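Local coordinates for protein phytoene synthase (Enterococcus hirae, PDB 5IYS) that probably joins two prenyl diphosphates head to head in the manner of squalene and phytoene synthases, and binds magnesium and a thio analogue of farnesyl diphosphate, at residues Phe228-Leu233 against Gln240-Ala245; Ser27-Leu32 against Ala246-Glu251. All blocks are in the same frame, centred on the assembly; numbering follows the deposited sequence.

Interaction 1. Residues Phe228-Leu233 against Gln240-Ala245; sequences FEMFPL and QALASA
The torsions of Phe231 and Leu242 bring their side chains together: Phe231 holds CG anti to its carbonyl carbon (chi1 -73°), which sends the ring across the gap to helix 236-258, while Leu242 sets CG anti to the backbone N (chi1 173°), which turns its CD2 branch to the ring. The far end of the ring does the touching. Phe231 CE1 lies 3.7 Å from Leu242 CD2 and 4.0 Å from Leu242 CG, and the neighbouring Phe231 CZ rests 3.7 Å from Ala243 CB. The ring therefore sits against two consecutive helix residues, approaching both obliquely, and its end also comes near the helix backbone, with Phe231 CZ 3.9 Å from Ala243 CA. Met230 adds a looser contact from the preceding position: its terminal methyl CE stands 4.3 Å from Leu242 CD2, the same methyl that Phe231 touches. All four side chains are buried and the contact is wholly apolar. Behind them, Gln240 O accepts from both Ser244 OG, 2.7 Å away and above the carbonyl plane, and Ser244 N. Gln36 also bonds Ser244 OG, tying this side of the helix to the chain beyond helix 28-34. Leu161 of helix 155-172 touches both Met230 and Leu242, and Val282 of helix 272-287 packs on Ala243. The 3-10 turn at 231-233 follows a bond from Leu233 N to Met230 O at 2.9 Å. The whole is a loop between two consecutive helices, 207-227 and 236-258, with Met230 and Phe231 packed back on the second one, in the all-helical fold of the squalene/phytoene synthase family; Leu242 also lines a pocket for the bound farnesyl thiodiphosphate.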
loop_
_atom_site.group_PDB
_atom_site.type_symbol
_atom_site.label_atom_id
_atom_site.label_comp_id
_atom_site.label_asym_id
_atom_site.label_seq_id
_atom_site.Cartn_x
_atom_site.Cartn_y
_atom_site.Cartn_z
ATOM N N PHE A 228 -0.264 -11.308 9.934
ATOM C CA PHE A 228 -0.883 -12.580 9.540
ATOM C C PHE A 228 -1.731 -13.202 10.661
ATOM O O PHE A 228 -2.575 -14.058 10.403
ATOM C CB PHE A 228 0.169 -13.600 9.066
ATOM C CG PHE A 228 0.957 -13.170 7.846
ATOM C CD1 PHE A 228 0.552 -12.089 7.068
ATOM C CD2 PHE A 228 2.154 -13.818 7.520
ATOM C CE1 PHE A 228 1.228 -11.751 5.899
ATOM C CE2 PHE A 228 2.858 -13.479 6.362
ATOM C CZ PHE A 228 2.414 -12.424 5.566
ATOM N N GLU A 229 -1.634 -12.653 11.867
ATOM C CA GLU A 229 -2.532 -13.027 12.949
ATOM C C GLU A 229 -4.014 -12.788 12.628
ATOM O O GLU A 229 -4.900 -13.479 13.157
ATOM C CB GLU A 229 -2.154 -12.196 14.164
ATOM C CG GLU A 229 -2.998 -12.425 15.384
ATOM C CD GLU A 229 -2.487 -11.579 16.549
ATOM O OE1 GLU A 229 -1.276 -11.683 16.867
ATOM O OE2 GLU A 229 -3.292 -10.794 17.104
ATOM N N MET A 230 -4.292 -11.871 11.699
ATOM C CA MET A 230 -5.689 -11.615 11.334
ATOM C C MET A 230 -6.341 -12.732 10.532
ATOM O O MET A 230 -7.559 -12.757 10.413
ATOM C CB MET A 230 -5.837 -10.287 10.593
ATOM C CG MET A 230 -5.233 -10.286 9.225
ATOM S SD MET A 230 -5.337 -8.606 8.523
ATOM C CE MET A 230 -3.693 -8.531 7.840
ATOM N N PHE A 231 -5.574 -13.678 9.992
ATOM C CA PHE A 231 -6.190 -14.590 9.006
ATOM C C PHE A 231 -7.436 -15.350 9.442
ATOM O O PHE A 231 -8.398 -15.499 8.667
ATOM C CB PHE A 231 -5.157 -15.499 8.319
ATOM C CG PHE A 231 -4.290 -14.768 7.311
ATOM C CD1 PHE A 231 -4.863 -13.947 6.353
ATOM C CD2 PHE A 231 -2.906 -14.888 7.338
ATOM C CE1 PHE A 231 -4.070 -13.258 5.432
ATOM C CE2 PHE A 231 -2.105 -14.234 6.400
ATOM C CZ PHE A 231 -2.682 -13.367 5.500
ATOM N N PRO A 232 -7.446 -15.854 10.697
ATOM C CA PRO A 232 -8.612 -16.629 11.092
ATOM C C PRO A 232 -9.917 -15.843 11.067
ATOM O O PRO A 232 -10.993 -16.454 11.019
ATOM C CB PRO A 232 -8.270 -17.094 12.520
ATOM C CG PRO A 232 -6.738 -17.168 12.517
ATOM C CD PRO A 232 -6.299 -16.026 11.599
ATOM N N LEU A 233 -9.837 -14.511 11.073
ATOM C CA LEU A 233 -11.029 -13.668 11.091
ATOM C C LEU A 233 -11.285 -13.059 9.705
ATOM O O LEU A 233 -12.261 -12.346 9.493
ATOM C CB LEU A 233 -10.824 -12.496 12.050
ATOM C CG LEU A 233 -10.747 -12.948 13.515
ATOM C CD1 LEU A 233 -10.578 -11.786 14.496
ATOM C CD2 LEU A 233 -11.970 -13.793 13.816
ATOM N N GLN A 240 -6.925 -16.082 0.258
ATOM C CA GLN A 240 -5.928 -16.334 -0.789
ATOM C C GLN A 240 -5.490 -15.009 -1.421
ATOM O O GLN A 240 -4.290 -14.753 -1.588
ATOM C CB GLN A 240 -6.571 -17.247 -1.844
ATOM C CG GLN A 240 -5.732 -17.562 -3.079
ATOM C CD GLN A 240 -4.412 -18.237 -2.774
ATOM O OE1 GLN A 240 -4.318 -19.097 -1.880
ATOM N NE2 GLN A 240 -3.419 -17.955 -3.604
ATOM N N ALA A 241 -6.445 -14.126 -1.678
ATOM C CA ALA A 241 -6.108 -12.818 -2.309
ATOM C C ALA A 241 -5.285 -11.939 -1.367
ATOM O O ALA A 241 -4.260 -11.368 -1.764
ATOM C CB ALA A 241 -7.403 -12.101 -2.745
ATOM N N LEU A 242 -5.676 -11.869 -0.094
ATOM C CA LEU A 242 -4.963 -10.976 0.795
ATOM C C LEU A 242 -3.555 -11.486 1.098
ATOM O O LEU A 242 -2.592 -10.732 1.129
ATOM C CB LEU A 242 -5.757 -10.833 2.104
ATOM C CG LEU A 242 -5.039 -10.053 3.204
ATOM C CD1 LEU A 242 -4.802 -8.616 2.852
ATOM C CD2 LEU A 242 -5.826 -10.182 4.530
ATOM N N ALA A 243 -3.425 -12.768 1.444
ATOM C CA ALA A 243 -2.102 -13.351 1.609
ATOM C C ALA A 243 -1.219 -13.249 0.370
ATOM O O ALA A 243 -0.015 -12.951 0.454
ATOM C CB ALA A 243 -2.254 -14.818 2.074
ATOM N N SER A 244 -1.800 -13.476 -0.810
ATOM C CA SER A 244 -1.066 -13.242 -2.065
ATOM C C SER A 244 -0.493 -11.829 -2.153
ATOM O O SER A 244 0.700 -11.631 -2.465
ATOM C CB SER A 244 -1.936 -13.529 -3.303
ATOM O OG SER A 244 -2.275 -14.898 -3.315
ATOM N N ALA A 245 -1.330 -10.835 -1.883
ATOM C CA ALA A 245 -0.829 -9.465 -1.939
ATOM C C ALA A 245 0.365 -9.298 -0.993
ATOM O O ALA A 245 1.385 -8.696 -1.359
ATOM C CB ALA A 245 -1.926 -8.450 -1.625
#

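Interaction 2. Residues Ser27-Leu32 against Ala246-Glu251; sequences SKSFYL and AFIYRE. With FPS (S-[(2E,6E)-3,7,11-trimethyldodeca-2,6,10-trienyl] trihydrogen thiodiphosphate), chain G.
Aromatic packing carries one half of this contact: the rings of Phe30 and Tyr249 lie nearly parallel, their planes at 7°, but are slid so far apart (centroids 5.5 Å) that they barely overlap, and they touch through Phe30 CZ and Tyr249 CD1 at 3.8 Å. The other half is a close van der Waals contact of the hydroxyl oxygen Ser29 OG with the methyl Ile248 CG2 at 3.4 Å; with CG1 anti to the carbonyl carbon (chi1 -69°), CG2 lies anti to the backbone N and faces Ser29. One water bridges the segments, 3.2 Å from Ser29 OG and giving only a weak bond to Ile248 O. At the start of helix 28-34, Ser27 OG caps the helix, accepting from Phe30 N at 3.0 Å. Ligand contacts use the same two rings. Phe30 CE2 meets C2 of the farnesyl thiodiphosphate edge-on at 3.4 Å, and Tyr249 OH donates to its O2B at 2.8 Å. Asn169, a magnesium ligand, also bonds Tyr249 OH, and Arg172 bonds the ligand. Tyr249 OH is thus gripped by O2B and Asn169 while its ring lies beside Phe30, consistent with Tyr249 orienting the diphosphate.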
loop_
_atom_site.group_PDB
_atom_site.type_symbol
_atom_site.label_atom_id
_atom_site.label_comp_id
_atom_site.label_asym_id
_atom_site.label_seq_id
_atom_site.Cartn_x
_atom_site.Cartn_y
_atom_site.Cartn_z
ATOM N N SER A 27 -0.693 -1.395 -11.089
ATOM C CA SER A 27 -0.168 -2.378 -10.124
ATOM C C SER A 27 -0.425 -3.822 -10.540
ATOM O O SER A 27 -1.410 -4.434 -10.122
ATOM C CB SER A 27 -0.723 -2.170 -8.713
ATOM O OG SER A 27 -0.156 -3.163 -7.836
ATOM N N LYS A 28 0.470 -4.382 -11.346
ATOM C CA LYS A 28 0.256 -5.726 -11.871
ATOM C C LYS A 28 0.167 -6.693 -10.696
ATOM O O LYS A 28 -0.635 -7.621 -10.750
ATOM C CB LYS A 28 1.396 -6.156 -12.801
ATOM C CG LYS A 28 1.406 -5.400 -14.124
ATOM C CD LYS A 28 1.907 -6.301 -15.249
ATOM C CE LYS A 28 3.407 -6.141 -15.496
ATOM N NZ LYS A 28 4.233 -6.138 -14.244
ATOM N N SER A 29 0.955 -6.422 -9.656
ATOM C CA SER A 29 0.949 -7.205 -8.410
ATOM C C SER A 29 -0.391 -7.231 -7.681
ATOM O O SER A 29 -0.877 -8.287 -7.309
ATOM C CB SER A 29 1.988 -6.682 -7.418
ATOM O OG SER A 29 3.317 -7.019 -7.802
ATOM N N PHE A 30 -0.924 -6.060 -7.360
ATOM C CA PHE A 30 -2.164 -6.002 -6.581
ATOM C C PHE A 30 -3.345 -6.410 -7.445
ATOM O O PHE A 30 -4.302 -6.982 -6.952
ATOM C CB PHE A 30 -2.341 -4.600 -5.986
ATOM C CG PHE A 30 -1.456 -4.334 -4.789
ATOM C CD1 PHE A 30 -1.250 -5.310 -3.830
ATOM C CD2 PHE A 30 -0.858 -3.097 -4.606
ATOM C CE1 PHE A 30 -0.427 -5.061 -2.721
ATOM C CE2 PHE A 30 -0.066 -2.828 -3.487
ATOM C CZ PHE A 30 0.155 -3.819 -2.543
ATOM N N TYR A 31 -3.275 -6.161 -8.751
ATOM C CA TYR A 31 -4.316 -6.654 -9.642
ATOM C C TYR A 31 -4.333 -8.167 -9.652
ATOM O O TYR A 31 -5.395 -8.756 -9.539
ATOM C CB TYR A 31 -4.131 -6.158 -11.102
ATOM C CG TYR A 31 -5.254 -6.573 -12.021
ATOM C CD1 TYR A 31 -6.581 -6.365 -11.666
ATOM C CD2 TYR A 31 -4.996 -7.031 -13.318
ATOM C CE1 TYR A 31 -7.620 -6.742 -12.483
ATOM C CE2 TYR A 31 -6.039 -7.373 -14.171
ATOM C CZ TYR A 31 -7.345 -7.198 -13.762
ATOM O OH TYR A 31 -8.384 -7.539 -14.607
ATOM N N LEU A 32 -3.165 -8.796 -9.800
ATOM C CA LEU A 32 -3.103 -10.263 -9.789
ATOM C C LEU A 32 -3.592 -10.802 -8.438
ATOM O O LEU A 32 -4.473 -11.670 -8.382
ATOM C CB LEU A 32 -1.652 -10.702 -9.973
ATOM C CG LEU A 32 -1.421 -12.219 -9.874
ATOM C CD1 LEU A 32 -2.338 -12.886 -10.890
ATOM C CD2 LEU A 32 0.045 -12.511 -10.198
ATOM N N ALA A 246 0.236 -9.816 0.230
ATOM C CA ALA A 246 1.296 -9.714 1.204
ATOM C C ALA A 246 2.580 -10.419 0.710
ATOM O O ALA A 246 3.666 -9.873 0.883
ATOM C CB ALA A 246 0.814 -10.286 2.582
ATOM N N PHE A 247 2.472 -11.689 0.291
ATOM C CA PHE A 247 3.662 -12.469 -0.076
ATOM C C PHE A 247 4.336 -11.882 -1.313
ATOM O O PHE A 247 5.571 -11.737 -1.366
ATOM C CB PHE A 247 3.286 -13.920 -0.382
ATOM C CG PHE A 247 3.245 -14.826 0.830
ATOM C CD1 PHE A 247 2.380 -14.573 1.878
ATOM C CD2 PHE A 247 3.887 -16.066 0.784
ATOM C CE1 PHE A 247 2.257 -15.480 2.961
ATOM C CE2 PHE A 247 3.755 -16.982 1.821
ATOM C CZ PHE A 247 2.952 -16.677 2.923
ATOM N N ILE A 248 3.528 -11.477 -2.285
ATOM C CA ILE A 248 4.120 -10.835 -3.466
ATOM C C ILE A 248 4.859 -9.546 -3.096
ATOM O O ILE A 248 5.962 -9.302 -3.595
ATOM C CB ILE A 248 3.085 -10.651 -4.595
ATOM C CG1 ILE A 248 2.741 -12.038 -5.144
ATOM C CG2 ILE A 248 3.575 -9.742 -5.732
ATOM C CD1 ILE A 248 1.362 -12.119 -5.801
ATOM N N TYR A 249 4.239 -8.686 -2.284
ATOM C CA TYR A 249 4.905 -7.435 -1.947
ATOM C C TYR A 249 6.188 -7.695 -1.134
ATOM O O TYR A 249 7.228 -7.105 -1.429
ATOM C CB TYR A 249 3.957 -6.454 -1.246
ATOM C CG TYR A 249 4.246 -5.040 -1.668
ATOM C CD1 TYR A 249 3.888 -4.593 -2.933
ATOM C CD2 TYR A 249 4.982 -4.198 -0.847
ATOM C CE1 TYR A 249 4.136 -3.298 -3.324
ATOM C CE2 TYR A 249 5.253 -2.885 -1.223
ATOM C CZ TYR A 249 4.842 -2.460 -2.467
ATOM O OH TYR A 249 5.131 -1.191 -2.869
ATOM N N ARG A 250 6.127 -8.636 -0.195
ATOM C CA ARG A 250 7.248 -8.929 0.707
ATOM C C ARG A 250 8.460 -9.457 -0.051
ATOM O O ARG A 250 9.609 -9.281 0.367
ATOM C CB ARG A 250 6.852 -10.001 1.735
ATOM C CG ARG A 250 8.001 -10.375 2.668
ATOM C CD ARG A 250 7.500 -11.281 3.801
ATOM N NE ARG A 250 7.021 -12.536 3.227
ATOM C CZ ARG A 250 6.523 -13.538 3.941
ATOM N NH1 ARG A 250 6.414 -13.405 5.259
ATOM N NH2 ARG A 250 6.063 -14.630 3.333
ATOM N N GLU A 251 8.171 -10.247 -1.078
ATOM C CA GLU A 251 9.203 -10.793 -1.969
ATOM C C GLU A 251 10.169 -9.766 -2.532
ATOM O O GLU A 251 11.348 -10.069 -2.761
ATOM C CB GLU A 251 8.528 -11.583 -3.110
ATOM C CG GLU A 251 9.524 -12.133 -4.134
ATOM C CD GLU A 251 10.305 -13.338 -3.635
ATOM O OE1 GLU A 251 9.999 -13.864 -2.543
ATOM O OE2 GLU A 251 11.276 -13.731 -4.325
HETATM C C1 FPS G . 2.046 0.093 -3.191
HETATM S S1 FPS G . 0.889 0.749 -4.333
HETATM C C2 FPS G . 1.211 -0.066 -1.934
HETATM C C3 FPS G . 1.672 0.119 -0.685
HETATM C C4 FPS G . 3.108 0.479 -0.441
HETATM C C5 FPS G . 0.769 -0.062 0.520
HETATM C C6 FPS G . -0.675 -0.440 0.196
HETATM C C7 FPS G . -1.332 -0.959 1.460
HETATM C C8 FPS G . -2.225 -1.964 1.445
HETATM C C10 FPS G . -2.903 -2.309 2.753
HETATM C C9 FPS G . -2.622 -2.697 0.185
HETATM C C11 FPS G . -2.690 -3.796 3.051
HETATM C C12 FPS G . -3.505 -4.227 4.260
HETATM C C13 FPS G . -4.740 -4.774 4.199
HETATM C C14 FPS G . -5.437 -5.193 5.469
HETATM C C15 FPS G . -5.445 -5.016 2.890
HETATM P PA FPS G . 1.506 0.475 -6.283
HETATM O O1A FPS G . 0.366 0.419 -7.202
HETATM O O2A FPS G . 2.251 1.882 -6.569
HETATM O O3A FPS G . 2.608 -0.658 -6.511
HETATM P PB FPS G . 4.152 -0.190 -6.323
HETATM O O1B FPS G . 4.757 0.184 -7.649
HETATM O O2B FPS G . 4.783 -1.370 -5.621
HETATM O O3B FPS G . 4.318 1.024 -5.437
HETATM O O HOH W 1 6.065 -7.011 -6.116
#

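Both interactions use helix 236-258 in consecutive segments, and both are buried, but interaction 1 lies farther from the centre of the chain, at the loop leading into that helix, whereas interaction 2 meets helix 28-34, near the N terminus, beside the diphosphate. Interaction 1 joins parts close in sequence through apolar side chains alone; interaction 2 joins parts over two hundred residues apart and adds a water and a tyrosine hydroxyl bond to the ligand's diphosphate. They also touch directly: Phe228 packs CE1 on Ala246 CB at 3.6 Å, and Ala245 CB lies 3.9 Å from Phe30 CE1. One helix thus serves both the apolar packing of the preceding loop and the polar end of the pocket.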